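PDB 6RTE: cytochrome c from Pseudomonas aeruginosa, which acts as the dihydro-heme d1 dehydrogenase NirN, an oxidoreductase of heme d1 biosynthesis that joins a heme c-binding region to an eight-bladed beta-propeller. Local coordinates for residues R139-A144 and L207-V212; P184-D189 and Y495-K500; D122-Q127 and L252-V257. All blocks are in the same frame, centred on the assembly; numbering follows the deposited sequence.

Contact 1 of 3, residues R139-A144 and L207-V212; sequences RPRFEA and LYNLKV
P140 sets CG over one face of the Y208 ring, a worked case of proline meeting tyrosine through CH-pi contact: CG sits 3.9 Å from the centroid of the Y208 ring, only 5° off its normal, and the two side chains run side by side in the same direction. P140 also presents CB to a face of the F142 ring, helped by an F142 torsion (chi1 46°) that places CG between backbone N and carbonyl carbon and turns the ring toward P140. The edge of that ring meets backbone oxygen, with F142 CE2 3.0 Å from L207 O near the ring plane, while F142 CD2 rests 4.1 Å from L210 CD1. One direct hydrogen bond, R141 N to Y208 O at 2.9 Å, fixes the backbones together. Further out, water 1 links R139 O to N209 OD1, and water 2 joins N209 OD1 to R141 NE at the edge of the guanidinium. Behind this layer, the turn into strand 211-217 contains a G1 beta bulge at L210 and K211, both facing D206. N209 ND2 donates to P137 O and D206 OD2. With both ends of the amide bonded, its rotation is probably well defined, and OD1 joins the arginine through water rather than by a direct bond.

Contact 2 of 3, residues P184-D189 and Y495-K500; sequences PKFSPD and YNVGNK
P184 meets Y495, and F186 meets V497 and K500, where two neighbouring blades of the eight-bladed beta-propeller come together. Strand 491-496 pairs with strand 150-154, so the last strand of the chain completes the first blade, the familiar Velcro closure of propellers; strand 183-186 belongs to the next blade. Of the ring contacts the CH-pi pair is the tighter: P184 CD stands 3.3 Å from the centroid of the Y495 ring, 16° off the normal and over its centre. F186 packs at about right angles on Y495, V497 and K500, its CE1 4.0 Å from Y495 CB. V497 CA lies over one face of the F186 ring, and its CG2 comes 3.6 Å from F186 CE2; the aliphatic root of K500 brings CG to 3.5 Å from F186 CE1. Bends at chi2 and chi3 then carry the lysine chain away from the ring. V151 of the first blade touches both P184 and F186. Among polar bonds, S187 OG donates to D189 OD1 while accepting from L192 N. Where strand 491-496 passes into helix 497-501, N496 is the N-cap: its OD1 accepts from N499 N at 3.1 Å, in the carbonyl plane and on a lone pair.

Contact 3 of 3, residues D122-Q127 and L252-V257; sequences DIRASQ and LSLVQV
I123 and V257 form the close-packed end of a contact that shows how a short helix can lie against the outermost strand of a propeller blade. Helix 122-126 and strand 254-257 run nearly antiparallel, at 159°, with their axes 9.6 Å apart at closest approach, and branched side chains bridge the gap. I123 CD1 reaches V257 CG2 at 3.7 Å, the two side chains crossing at a slant, and I123 CG2 lies 4.2 Å from L254 CB. Toward solvent the fit is looser. In one of its two conformers R124 runs extended from CG to NE and crosses L254 at about a right angle, laying one face of its guanidinium over the leucine methyl, R124 NE 3.9 Å from L254 CD2. At the far end Q127 stretches toward L252 and S253: with CG anti to the backbone N (chi1 -169°), its chain brings NE2 within 3.7 Å of S253 N, but the amide donates to D251 O instead. S253 OG bonds to D251 OD1, and a bound butanediol, probably from the crystallisation liquor, lies about 4 Å from this serine. The contact buries L252 O without a polar partner. S126 OG donates to I123 O at 2.7 Å, from the same face of that carbonyl as S126 N. V255 and Q256 both face L246 in a classic beta bulge. Around the pair, V216 of strand 211-217 touches I123, S126, Q127 and L252, and strand 243-248 backs L254 and V257 through V245 and N243.

Overall arrangement
From the N terminus, the chain passes through the heme c-binding region to helix 120-126, where contact 3 opens. Contact 1 begins in the loop that leads on to the propeller, and its second segment, 207-212, closes it at the outer edge of the second blade, nested wholly inside the loop that contact 3 completes at 252-257. Contact 2 opens at 184-189, between the two segments of contact 1, and closes only at 495-500, near the C terminus, so it crosses both others. Contacts 1 and 2 touch: L207 CD1 packs 4.0 Å from V497 CG2. Contact 3 stands apart, about 7 Å from contact 1 between nearest atoms. Together they tie helix and linker to propeller blades, and the C-terminal strand and helix to the second blade.

Contact 1 of 3, residues R139-A144 and L207-V212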
ATOM      1  N   ARG A 139       4.314  28.155  -2.102  1.00 38.93           N
ATOM      2  CA  ARG A 139       3.223  28.616  -1.269  1.00 40.63           C
ATOM      3  C   ARG A 139       1.971  27.798  -1.561  1.00 39.43           C
ATOM      4  O   ARG A 139       1.673  27.545  -2.726  1.00 40.13           O
ATOM      5  CB  ARG A 139       2.961  30.102  -1.560  1.00 44.15           C
ATOM      6  CG  ARG A 139       1.609  30.623  -1.155  1.00 47.49           C
ATOM      7  CD  ARG A 139       1.416  32.065  -1.618  1.00 49.72           C
ATOM      8  NE  ARG A 139       0.376  32.715  -0.829  1.00 50.40           N
ATOM      9  CZ  ARG A 139       0.601  33.562   0.174  1.00 50.40           C
ATOM     10  NH1 ARG A 139       1.839  33.908   0.513  1.00 51.75           N
ATOM     11  NH2 ARG A 139      -0.426  34.074   0.833  1.00 49.13           N
ATOM     12  N   PRO A 140       1.232  27.359  -0.540  1.00 38.57           N
ATOM     13  CA  PRO A 140      -0.070  26.733  -0.816  1.00 38.44           C
ATOM     14  C   PRO A 140      -0.963  27.675  -1.605  1.00 40.01           C
ATOM     15  O   PRO A 140      -1.145  28.839  -1.241  1.00 38.12           O
ATOM     16  CB  PRO A 140      -0.632  26.437   0.578  1.00 40.58           C
ATOM     17  CG  PRO A 140       0.580  26.317   1.452  1.00 40.36           C
ATOM     18  CD  PRO A 140       1.555  27.333   0.897  1.00 39.60           C
ATOM     19  N   ARG A 141      -1.504  27.172  -2.709  1.00 43.14           N
ATOM     20  CA  ARG A 141      -2.404  27.954  -3.547  1.00 51.04           C
ATOM     21  C   ARG A 141      -3.816  28.038  -2.986  1.00 53.93           C
ATOM     22  O   ARG A 141      -4.656  28.742  -3.554  1.00 59.24           O
ATOM     23  CB  ARG A 141      -2.453  27.354  -4.952  1.00 54.79           C
ATOM     24  CG  ARG A 141      -1.280  27.734  -5.835  1.00 60.88           C
ATOM     25  CD  ARG A 141      -1.433  27.077  -7.192  1.00 67.53           C
ATOM     26  NE  ARG A 141      -0.791  27.826  -8.268  1.00 71.84           N
ATOM     27  CZ  ARG A 141      -1.289  28.932  -8.811  1.00 74.57           C
ATOM     28  NH1 ARG A 141      -2.433  29.440  -8.367  1.00 75.25           N
ATOM     29  NH2 ARG A 141      -0.635  29.535  -9.796  1.00 75.81           N
ATOM     30  N   PHE A 142      -4.078  27.367  -1.873  1.00 51.63           N
ATOM     31  CA  PHE A 142      -5.406  27.250  -1.292  1.00 47.77           C
ATOM     32  C   PHE A 142      -5.366  27.794   0.128  1.00 45.02           C
ATOM     33  O   PHE A 142      -4.298  28.067   0.682  1.00 41.95           O
ATOM     34  CB  PHE A 142      -5.849  25.785  -1.294  1.00 43.72           C
ATOM     35  CG  PHE A 142      -4.783  24.852  -0.816  1.00 38.53           C
ATOM     36  CD1 PHE A 142      -4.547  24.684   0.537  1.00 38.30           C
ATOM     37  CD2 PHE A 142      -3.982  24.170  -1.720  1.00 34.55           C
ATOM     38  CE1 PHE A 142      -3.559  23.851   0.981  1.00 37.05           C
ATOM     39  CE2 PHE A 142      -3.001  23.334  -1.286  1.00 34.03           C
ATOM     40  CZ  PHE A 142      -2.776  23.167   0.068  1.00 36.07           C
ATOM     41  N   GLU A 143      -6.551  27.923   0.725  1.00 45.34           N
ATOM     42  CA  GLU A 143      -6.663  28.421   2.088  1.00 46.65           C
ATOM     43  C   GLU A 143      -6.740  27.308   3.125  1.00 43.38           C
ATOM     44  O   GLU A 143      -6.516  27.571   4.309  1.00 43.67           O
ATOM     45  CB  GLU A 143      -7.889  29.344   2.203  1.00 55.08           C
ATOM     46  CG  GLU A 143      -7.865  30.482   1.173  1.00 62.31           C
ATOM     47  CD  GLU A 143      -8.551  31.758   1.638  1.00 69.04           C
ATOM     48  OE1 GLU A 143      -9.766  31.911   1.379  1.00 72.36           O
ATOM     49  OE2 GLU A 143      -7.870  32.623   2.242  1.00 70.47           O
ATOM     50  N   ALA A 144      -7.012  26.075   2.710  1.00 42.28           N
ATOM     51  CA  ALA A 144      -7.114  24.976   3.658  1.00 42.34           C
ATOM     52  C   ALA A 144      -5.785  24.747   4.376  1.00 36.82           C
ATOM     53  O   ALA A 144      -4.704  25.054   3.863  1.00 34.79           O
ATOM     54  CB  ALA A 144      -7.539  23.695   2.939  1.00 45.70           C
ATOM     55  N   LEU A 207       1.352  19.035  -3.344  1.00 26.31           N
ATOM     56  CA  LEU A 207       0.078  19.426  -2.743  1.00 27.47           C
ATOM     57  C   LEU A 207      -0.095  20.933  -2.721  1.00 26.69           C
ATOM     58  O   LEU A 207      -1.228  21.425  -2.843  1.00 28.59           O
ATOM     59  CB  LEU A 207      -0.037  18.861  -1.327  1.00 28.58           C
ATOM     60  CG  LEU A 207      -0.240  17.346  -1.218  1.00 27.69           C
ATOM     61  CD1 LEU A 207       0.026  16.869   0.208  1.00 27.44           C
ATOM     62  CD2 LEU A 207      -1.645  16.961  -1.668  1.00 28.44           C
ATOM     63  N   TYR A 208       0.996  21.693  -2.569  1.00 25.58           N
ATOM     64  CA  TYR A 208       0.855  23.145  -2.505  1.00 26.27           C
ATOM     65  C   TYR A 208       0.356  23.723  -3.826  1.00 26.53           C
ATOM     66  O   TYR A 208      -0.444  24.666  -3.834  1.00 28.18           O
ATOM     67  CB  TYR A 208       2.178  23.820  -2.136  1.00 27.13           C
ATOM     68  CG  TYR A 208       2.612  23.643  -0.706  1.00 29.20           C
ATOM     69  CD1 TYR A 208       1.919  22.810   0.158  1.00 29.35           C
ATOM     70  CD2 TYR A 208       3.733  24.309  -0.224  1.00 33.28           C
ATOM     71  CE1 TYR A 208       2.334  22.626   1.459  1.00 32.55           C
ATOM     72  CE2 TYR A 208       4.152  24.139   1.082  1.00 35.96           C
ATOM     73  CZ  TYR A 208       3.446  23.298   1.919  1.00 36.77           C
ATOM     74  OH  TYR A 208       3.850  23.120   3.217  1.00 39.72           O
ATOM     75  N   ASN A 209       0.833  23.203  -4.944  1.00 26.70           N
ATOM     76  CA  ASN A 209       0.423  23.726  -6.245  1.00 29.08           C
ATOM     77  C   ASN A 209      -0.613  22.858  -6.936  1.00 30.50           C
ATOM     78  O   ASN A 209      -1.067  23.214  -8.026  1.00 31.38           O
ATOM     79  CB  ASN A 209       1.648  23.902  -7.141  1.00 29.57           C
ATOM     80  CG  ASN A 209       2.501  25.097  -6.715  1.00 30.22           C
ATOM     81  OD1 ASN A 209       2.168  26.237  -7.004  1.00 31.33           O
ATOM     82  ND2 ASN A 209       3.587  24.825  -6.003  1.00 29.46           N
ATOM     83  N   LEU A 210      -1.020  21.753  -6.308  1.00 29.71           N
ATOM     84  CA  LEU A 210      -2.016  20.840  -6.856  1.00 30.17           C
ATOM     85  C   LEU A 210      -1.652  20.439  -8.285  1.00 29.52           C
ATOM     86  O   LEU A 210      -2.449  20.545  -9.218  1.00 29.75           O
ATOM     87  CB  LEU A 210      -3.419  21.453  -6.774  1.00 33.31           C
ATOM     88  CG  LEU A 210      -3.819  21.853  -5.341  1.00 34.39           C
ATOM     89  CD1 LEU A 210      -5.147  22.608  -5.321  1.00 37.05           C
ATOM     90  CD2 LEU A 210      -3.889  20.633  -4.415  1.00 32.84           C
ATOM     91  N   LYS A 211      -0.421  19.959  -8.443  1.00 28.21           N
ATOM     92  CA  LYS A 211       0.107  19.606  -9.757  1.00 28.11           C
ATOM     93  C   LYS A 211       0.957  18.354  -9.679  1.00 25.59           C
ATOM     94  O   LYS A 211       1.678  18.140  -8.695  1.00 22.99           O
ATOM     95  CB  LYS A 211       0.954  20.751 -10.332  1.00 28.99           C
ATOM     96  CG  LYS A 211       0.129  21.913 -10.882  1.00 33.17           C
ATOM     97  CD  LYS A 211       1.022  23.074 -11.263  1.00 39.25           C
ATOM     98  CE  LYS A 211       0.198  24.239 -11.803  1.00 48.02           C
ATOM     99  NZ  LYS A 211      -0.628  23.795 -12.954  1.00 53.99           N
ATOM    100  N   VAL A 212       0.867  17.521 -10.720  1.00 26.71           N
ATOM    101  CA  VAL A 212       1.826  16.450 -10.913  1.00 26.90           C
ATOM    102  C   VAL A 212       3.175  17.064 -11.262  1.00 25.97           C
ATOM    103  O   VAL A 212       3.286  17.855 -12.203  1.00 27.75           O
ATOM    104  CB  VAL A 212       1.353  15.486 -12.019  1.00 28.05           C
ATOM    105  CG1 VAL A 212       2.399  14.433 -12.287  1.00 27.20           C
ATOM    106  CG2 VAL A 212       0.020  14.836 -11.652  1.00 28.58           C
TER
HETATM  107  O   HOH W   1       2.446  28.050  -5.048  1.00 46.82           O
HETATM  108  O   HOH W   2       1.154  26.417  -9.452  1.00 45.31           O

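Contact 2 of 3, residues P184-D189 and Y495-K500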
ATOM      1  N   PRO A 184      -0.061   6.119  -0.245  1.00 34.41           N
ATOM      2  CA  PRO A 184       0.896   7.174  -0.579  1.00 31.84           C
ATOM      3  C   PRO A 184       1.869   7.438   0.557  1.00 28.91           C
ATOM      4  O   PRO A 184       1.561   7.232   1.731  1.00 28.85           O
ATOM      5  CB  PRO A 184      -0.004   8.396  -0.809  1.00 35.26           C
ATOM      6  CG  PRO A 184      -1.145   8.167   0.120  1.00 37.73           C
ATOM      7  CD  PRO A 184      -1.376   6.674   0.138  1.00 36.47           C
ATOM      8  N   LYS A 185       3.044   7.947   0.191  1.00 27.24           N
ATOM      9  CA  LYS A 185       4.015   8.429   1.159  1.00 27.10           C
ATOM     10  C   LYS A 185       4.246   9.923   0.953  1.00 24.69           C
ATOM     11  O   LYS A 185       4.064  10.458  -0.146  1.00 24.22           O
ATOM     12  CB  LYS A 185       5.347   7.677   1.047  1.00 27.21           C
ATOM     13  CG  LYS A 185       5.228   6.161   1.280  1.00 30.45           C
ATOM     14  CD  LYS A 185       4.848   5.822   2.725  1.00 36.72           C
ATOM     15  CE  LYS A 185       5.105   4.342   3.019  1.00 43.72           C
ATOM     16  NZ  LYS A 185       4.314   3.444   2.144  1.00 47.85           N
ATOM     17  N   PHE A 186       4.668  10.588   2.027  1.00 25.09           N
ATOM     18  CA  PHE A 186       4.827  12.023   2.044  1.00 25.61           C
ATOM     19  C   PHE A 186       6.285  12.403   2.246  1.00 24.87           C
ATOM     20  O   PHE A 186       7.065  11.670   2.869  1.00 24.17           O
ATOM     21  CB  PHE A 186       3.980  12.657   3.162  1.00 27.77           C
ATOM     22  CG  PHE A 186       2.498  12.489   2.980  1.00 29.65           C
ATOM     23  CD1 PHE A 186       1.847  11.369   3.472  1.00 32.85           C
ATOM     24  CD2 PHE A 186       1.751  13.456   2.321  1.00 28.53           C
ATOM     25  CE1 PHE A 186       0.468  11.213   3.314  1.00 33.83           C
ATOM     26  CE2 PHE A 186       0.372  13.312   2.156  1.00 30.44           C
ATOM     27  CZ  PHE A 186      -0.272  12.202   2.661  1.00 32.37           C
ATOM     28  N   SER A 187       6.645  13.558   1.713  1.00 24.69           N
ATOM     29  CA  SER A 187       7.873  14.211   2.117  1.00 24.26           C
ATOM     30  C   SER A 187       7.801  14.585   3.604  1.00 26.18           C
ATOM     31  O   SER A 187       6.712  14.701   4.168  1.00 24.94           O
ATOM     32  CB  SER A 187       8.096  15.453   1.271  1.00 22.94           C
ATOM     33  OG  SER A 187       7.018  16.357   1.435  1.00 23.00           O
ATOM     34  N   PRO A 188       8.952  14.792   4.246  1.00 28.16           N
ATOM     35  CA  PRO A 188       8.951  15.083   5.700  1.00 29.02           C
ATOM     36  C   PRO A 188       8.120  16.295   6.107  1.00 27.00           C
ATOM     37  O   PRO A 188       7.555  16.291   7.202  1.00 27.01           O
ATOM     38  CB  PRO A 188      10.439  15.314   6.006  1.00 31.84           C
ATOM     39  CG  PRO A 188      11.161  14.475   4.980  1.00 33.32           C
ATOM     40  CD  PRO A 188      10.318  14.559   3.724  1.00 31.49           C
ATOM     41  N   ASP A 189       8.060  17.337   5.281  1.00 27.85           N
ATOM     42  CA  ASP A 189       7.259  18.516   5.570  1.00 29.16           C
ATOM     43  C   ASP A 189       5.813  18.380   5.098  1.00 27.60           C
ATOM     44  O   ASP A 189       5.020  19.303   5.300  1.00 27.81           O
ATOM     45  CB  ASP A 189       7.891  19.759   4.923  1.00 31.49           C
ATOM     46  CG  ASP A 189       7.949  19.670   3.396  1.00 31.74           C
ATOM     47  OD1 ASP A 189       7.475  18.661   2.814  1.00 30.97           O
ATOM     48  OD2 ASP A 189       8.472  20.615   2.770  1.00 32.65           O
ATOM     49  N   TYR A 495      -5.428   9.454   3.821  1.00 33.98           N
ATOM     50  CA  TYR A 495      -4.157   9.666   4.501  1.00 32.51           C
ATOM     51  C   TYR A 495      -4.045  11.128   4.881  1.00 33.15           C
ATOM     52  O   TYR A 495      -4.010  12.000   4.009  1.00 34.28           O
ATOM     53  CB  TYR A 495      -3.001   9.220   3.599  1.00 30.98           C
ATOM     54  CG  TYR A 495      -3.189   7.788   3.148  1.00 31.47           C
ATOM     55  CD1 TYR A 495      -3.987   7.483   2.052  1.00 31.90           C
ATOM     56  CD2 TYR A 495      -2.612   6.738   3.846  1.00 32.27           C
ATOM     57  CE1 TYR A 495      -4.193   6.184   1.654  1.00 33.63           C
ATOM     58  CE2 TYR A 495      -2.810   5.426   3.451  1.00 34.81           C
ATOM     59  CZ  TYR A 495      -3.601   5.154   2.352  1.00 35.44           C
ATOM     60  OH  TYR A 495      -3.805   3.849   1.942  1.00 40.13           O
ATOM     61  N   ASN A 496      -4.016  11.382   6.191  1.00 33.22           N
ATOM     62  CA  ASN A 496      -3.968  12.732   6.741  1.00 32.35           C
ATOM     63  C   ASN A 496      -2.516  13.174   6.824  1.00 32.21           C
ATOM     64  O   ASN A 496      -1.707  12.532   7.503  1.00 31.26           O
ATOM     65  CB  ASN A 496      -4.632  12.758   8.117  1.00 32.98           C
ATOM     66  CG  ASN A 496      -4.687  14.158   8.713  1.00 33.78           C
ATOM     67  OD1 ASN A 496      -3.803  14.559   9.481  1.00 34.20           O
ATOM     68  ND2 ASN A 496      -5.724  14.910   8.358  1.00 34.04           N
ATOM     69  N   VAL A 497      -2.183  14.270   6.130  1.00 31.32           N
ATOM     70  CA  VAL A 497      -0.814  14.787   6.124  1.00 30.98           C
ATOM     71  C   VAL A 497      -0.267  14.869   7.547  1.00 32.40           C
ATOM     72  O   VAL A 497       0.801  14.325   7.859  1.00 32.74           O
ATOM     73  CB  VAL A 497      -0.760  16.167   5.441  1.00 31.02           C
ATOM     74  CG1 VAL A 497       0.613  16.807   5.639  1.00 31.81           C
ATOM     75  CG2 VAL A 497      -1.094  16.060   3.968  1.00 29.83           C
ATOM     76  N   GLY A 498      -0.984  15.579   8.418  1.00 32.69           N
ATOM     77  CA  GLY A 498      -0.485  15.822   9.763  1.00 33.03           C
ATOM     78  C   GLY A 498      -0.151  14.546  10.505  1.00 34.17           C
ATOM     79  O   GLY A 498       0.896  14.437  11.138  1.00 35.24           O
ATOM     80  N   ASN A 499      -1.041  13.552  10.433  1.00 34.78           N
ATOM     81  CA  ASN A 499      -0.788  12.312  11.154  1.00 37.68           C
ATOM     82  C   ASN A 499       0.303  11.480  10.494  1.00 39.37           C
ATOM     83  O   ASN A 499       1.049  10.784  11.190  1.00 43.04           O
ATOM     84  CB  ASN A 499      -2.083  11.513  11.276  1.00 37.70           C
ATOM     85  CG  ASN A 499      -3.053  12.140  12.247  1.00 38.89           C
ATOM     86  OD1 ASN A 499      -2.643  12.778  13.211  1.00 40.42           O
ATOM     87  ND2 ASN A 499      -4.341  11.978  11.994  1.00 39.27           N
ATOM     88  N   LYS A 500       0.439  11.553   9.168  1.00 37.44           N
ATOM     89  CA  LYS A 500       1.440  10.734   8.493  1.00 37.85           C
ATOM     90  C   LYS A 500       2.856  11.248   8.719  1.00 36.67           C
ATOM     91  O   LYS A 500       3.799  10.452   8.750  1.00 37.11           O
ATOM     92  CB  LYS A 500       1.165  10.663   6.988  1.00 41.76           C
ATOM     93  CG  LYS A 500      -0.190  10.100   6.603  1.00 48.42           C
ATOM     94  CD  LYS A 500      -0.494   8.779   7.270  1.00 55.83           C
ATOM     95  CE  LYS A 500       0.540   7.741   6.919  1.00 61.54           C
ATOM     96  NZ  LYS A 500       0.018   6.376   7.190  1.00 66.27           N
TER

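Contact 3 of 3, residues D122-Q127 and L252-V257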
ATOM      1  N   ASP A 122      15.412   1.747 -19.728  1.00 25.28           N
ATOM      2  CA  ASP A 122      13.955   1.814 -19.779  1.00 24.52           C
ATOM      3  C   ASP A 122      13.420   2.805 -18.745  1.00 23.64           C
ATOM      4  O   ASP A 122      12.562   3.645 -19.053  1.00 25.20           O
ATOM      5  CB  ASP A 122      13.350   0.432 -19.519  1.00 25.46           C
ATOM      6  CG  ASP A 122      13.648  -0.574 -20.610  1.00 25.40           C
ATOM      7  OD1 ASP A 122      13.492  -0.237 -21.813  1.00 25.85           O
ATOM      8  OD2 ASP A 122      13.992  -1.728 -20.248  1.00 24.63           O
ATOM      9  N   ILE A 123      13.904   2.706 -17.508  1.00 22.13           N
ATOM     10  CA  ILE A 123      13.449   3.592 -16.446  1.00 21.25           C
ATOM     11  C   ILE A 123      13.672   5.054 -16.832  1.00 21.49           C
ATOM     12  O   ILE A 123      12.764   5.887 -16.728  1.00 20.90           O
ATOM     13  CB  ILE A 123      14.163   3.250 -15.124  1.00 22.61           C
ATOM     14  CG1 ILE A 123      13.806   1.836 -14.672  1.00 22.01           C
ATOM     15  CG2 ILE A 123      13.792   4.259 -14.023  1.00 22.97           C
ATOM     16  CD1 ILE A 123      14.672   1.360 -13.493  1.00 21.94           C
ATOM     17  N   ARG A 124      14.885   5.393 -17.280  1.00 22.01           N
ATOM     18  CA  ARG A 124      15.169   6.793 -17.592  0.67 23.56           C
ATOM     19  C   ARG A 124      14.329   7.280 -18.763  1.00 24.13           C
ATOM     20  O   ARG A 124      13.885   8.436 -18.776  1.00 23.49           O
ATOM     21  CB  ARG A 124      16.656   6.988 -17.892  0.67 25.21           C
ATOM     22  CG  ARG A 124      17.532   6.830 -16.679  0.67 27.07           C
ATOM     23  CD  ARG A 124      18.952   7.304 -16.933  0.67 30.50           C
ATOM     24  NE  ARG A 124      19.885   6.593 -16.066  0.67 32.70           N
ATOM     25  CZ  ARG A 124      20.590   5.521 -16.432  0.67 35.56           C
ATOM     26  NH1 ARG A 124      20.497   5.027 -17.667  0.67 35.46           N
ATOM     27  NH2 ARG A 124      21.393   4.946 -15.560  0.67 35.37           N
ATOM     28  N   ALA A 125      14.105   6.420 -19.758  1.00 23.69           N
ATOM     29  CA  ALA A 125      13.325   6.835 -20.920  1.00 25.27           C
ATOM     30  C   ALA A 125      11.879   7.142 -20.542  1.00 24.88           C
ATOM     31  O   ALA A 125      11.217   7.940 -21.222  1.00 25.75           O
ATOM     32  CB  ALA A 125      13.379   5.760 -22.008  1.00 26.09           C
ATOM     33  N   SER A 126      11.376   6.544 -19.456  1.00 25.66           N
ATOM     34  CA  SER A 126       9.988   6.724 -19.043  1.00 25.69           C
ATOM     35  C   SER A 126       9.746   7.996 -18.228  1.00 24.92           C
ATOM     36  O   SER A 126       8.592   8.367 -18.040  1.00 23.02           O
ATOM     37  CB  SER A 126       9.527   5.519 -18.216  1.00 25.78           C
ATOM     38  OG  SER A 126      10.083   5.563 -16.904  1.00 24.49           O
ATOM     39  N   GLN A 127      10.794   8.661 -17.731  1.00 24.43           N
ATOM     40  CA  GLN A 127      10.597   9.821 -16.870  1.00 24.46           C
ATOM     41  C   GLN A 127       9.907  10.950 -17.635  1.00 23.83           C
ATOM     42  O   GLN A 127      10.296  11.288 -18.756  1.00 25.05           O
ATOM     43  CB  GLN A 127      11.942  10.318 -16.312  1.00 22.92           C
ATOM     44  CG  GLN A 127      11.808  11.361 -15.184  1.00 22.69           C
ATOM     45  CD  GLN A 127      13.069  12.196 -15.004  1.00 23.90           C
ATOM     46  OE1 GLN A 127      13.966  12.176 -15.840  1.00 25.18           O
ATOM     47  NE2 GLN A 127      13.129  12.948 -13.907  1.00 25.62           N
ATOM     48  N   LEU A 252      12.095  12.403  -9.369  1.00 19.65           N
ATOM     49  CA  LEU A 252      11.952  10.981  -9.714  1.00 21.03           C
ATOM     50  C   LEU A 252      12.964  10.522 -10.764  1.00 21.21           C
ATOM     51  O   LEU A 252      12.717   9.547 -11.484  1.00 20.67           O
ATOM     52  CB  LEU A 252      10.518  10.662 -10.173  1.00 21.66           C
ATOM     53  CG  LEU A 252       9.446  10.935  -9.114  1.00 21.25           C
ATOM     54  CD1 LEU A 252       8.062  10.473  -9.631  1.00 22.53           C
ATOM     55  CD2 LEU A 252       9.775  10.274  -7.793  1.00 20.20           C
ATOM     56  N   SER A 253      14.121  11.185 -10.833  1.00 20.60           N
ATOM     57  CA  SER A 253      15.195  10.732 -11.703  1.00 21.18           C
ATOM     58  C   SER A 253      15.852   9.483 -11.108  1.00 20.01           C
ATOM     59  O   SER A 253      15.833   9.254  -9.890  1.00 18.07           O
ATOM     60  CB  SER A 253      16.229  11.851 -11.924  1.00 22.02           C
ATOM     61  OG  SER A 253      16.858  12.247 -10.707  1.00 21.51           O
ATOM     62  N   LEU A 254      16.398   8.647 -11.984  1.00 21.26           N
ATOM     63  CA  LEU A 254      16.990   7.387 -11.536  1.00 20.21           C
ATOM     64  C   LEU A 254      18.355   7.622 -10.897  1.00 19.46           C
ATOM     65  O   LEU A 254      19.238   8.252 -11.492  1.00 19.78           O
ATOM     66  CB  LEU A 254      17.146   6.420 -12.706  1.00 20.37           C
ATOM     67  CG  LEU A 254      17.834   5.099 -12.333  1.00 19.79           C
ATOM     68  CD1 LEU A 254      17.076   4.363 -11.248  1.00 20.90           C
ATOM     69  CD2 LEU A 254      17.991   4.219 -13.575  1.00 18.93           C
ATOM     70  N   VAL A 255      18.539   7.096  -9.694  1.00 18.85           N
ATOM     71  CA  VAL A 255      19.837   7.063  -9.058  1.00 20.75           C
ATOM     72  C   VAL A 255      20.535   5.715  -9.273  1.00 21.52           C
ATOM     73  O   VAL A 255      21.680   5.668  -9.713  1.00 22.85           O
ATOM     74  CB  VAL A 255      19.705   7.403  -7.556  1.00 19.68           C
ATOM     75  CG1 VAL A 255      21.074   7.414  -6.888  1.00 20.30           C
ATOM     76  CG2 VAL A 255      19.006   8.761  -7.391  1.00 19.60           C
ATOM     77  N   GLN A 256      19.867   4.608  -8.962  0.60 22.41           N
ATOM     78  CA  GLN A 256      20.524   3.311  -9.113  0.60 23.57           C
ATOM     79  C   GLN A 256      19.506   2.182  -9.011  0.60 20.93           C
ATOM     80  O   GLN A 256      18.589   2.233  -8.188  0.60 20.51           O
ATOM     81  CB  GLN A 256      21.626   3.135  -8.053  0.60 26.17           C
ATOM     82  CG  GLN A 256      22.718   2.137  -8.433  0.60 30.27           C
ATOM     83  CD  GLN A 256      23.910   2.180  -7.482  0.60 31.39           C
ATOM     84  OE1 GLN A 256      24.392   3.254  -7.111  0.60 32.26           O
ATOM     85  NE2 GLN A 256      24.394   1.005  -7.093  0.60 32.59           N
ATOM     86  N   VAL A 257      19.689   1.169  -9.856  1.00 22.28           N
ATOM     87  CA  VAL A 257      18.906  -0.066  -9.822  1.00 23.55           C
ATOM     88  C   VAL A 257      19.686  -1.066  -8.974  1.00 24.68           C
ATOM     89  O   VAL A 257      20.850  -1.368  -9.278  1.00 26.43           O
ATOM     90  CB  VAL A 257      18.673  -0.624 -11.236  1.00 23.11           C
ATOM     91  CG1 VAL A 257      17.946  -1.970 -11.179  1.00 24.70           C
ATOM     92  CG2 VAL A 257      17.902   0.372 -12.092  1.00 22.06           C
TER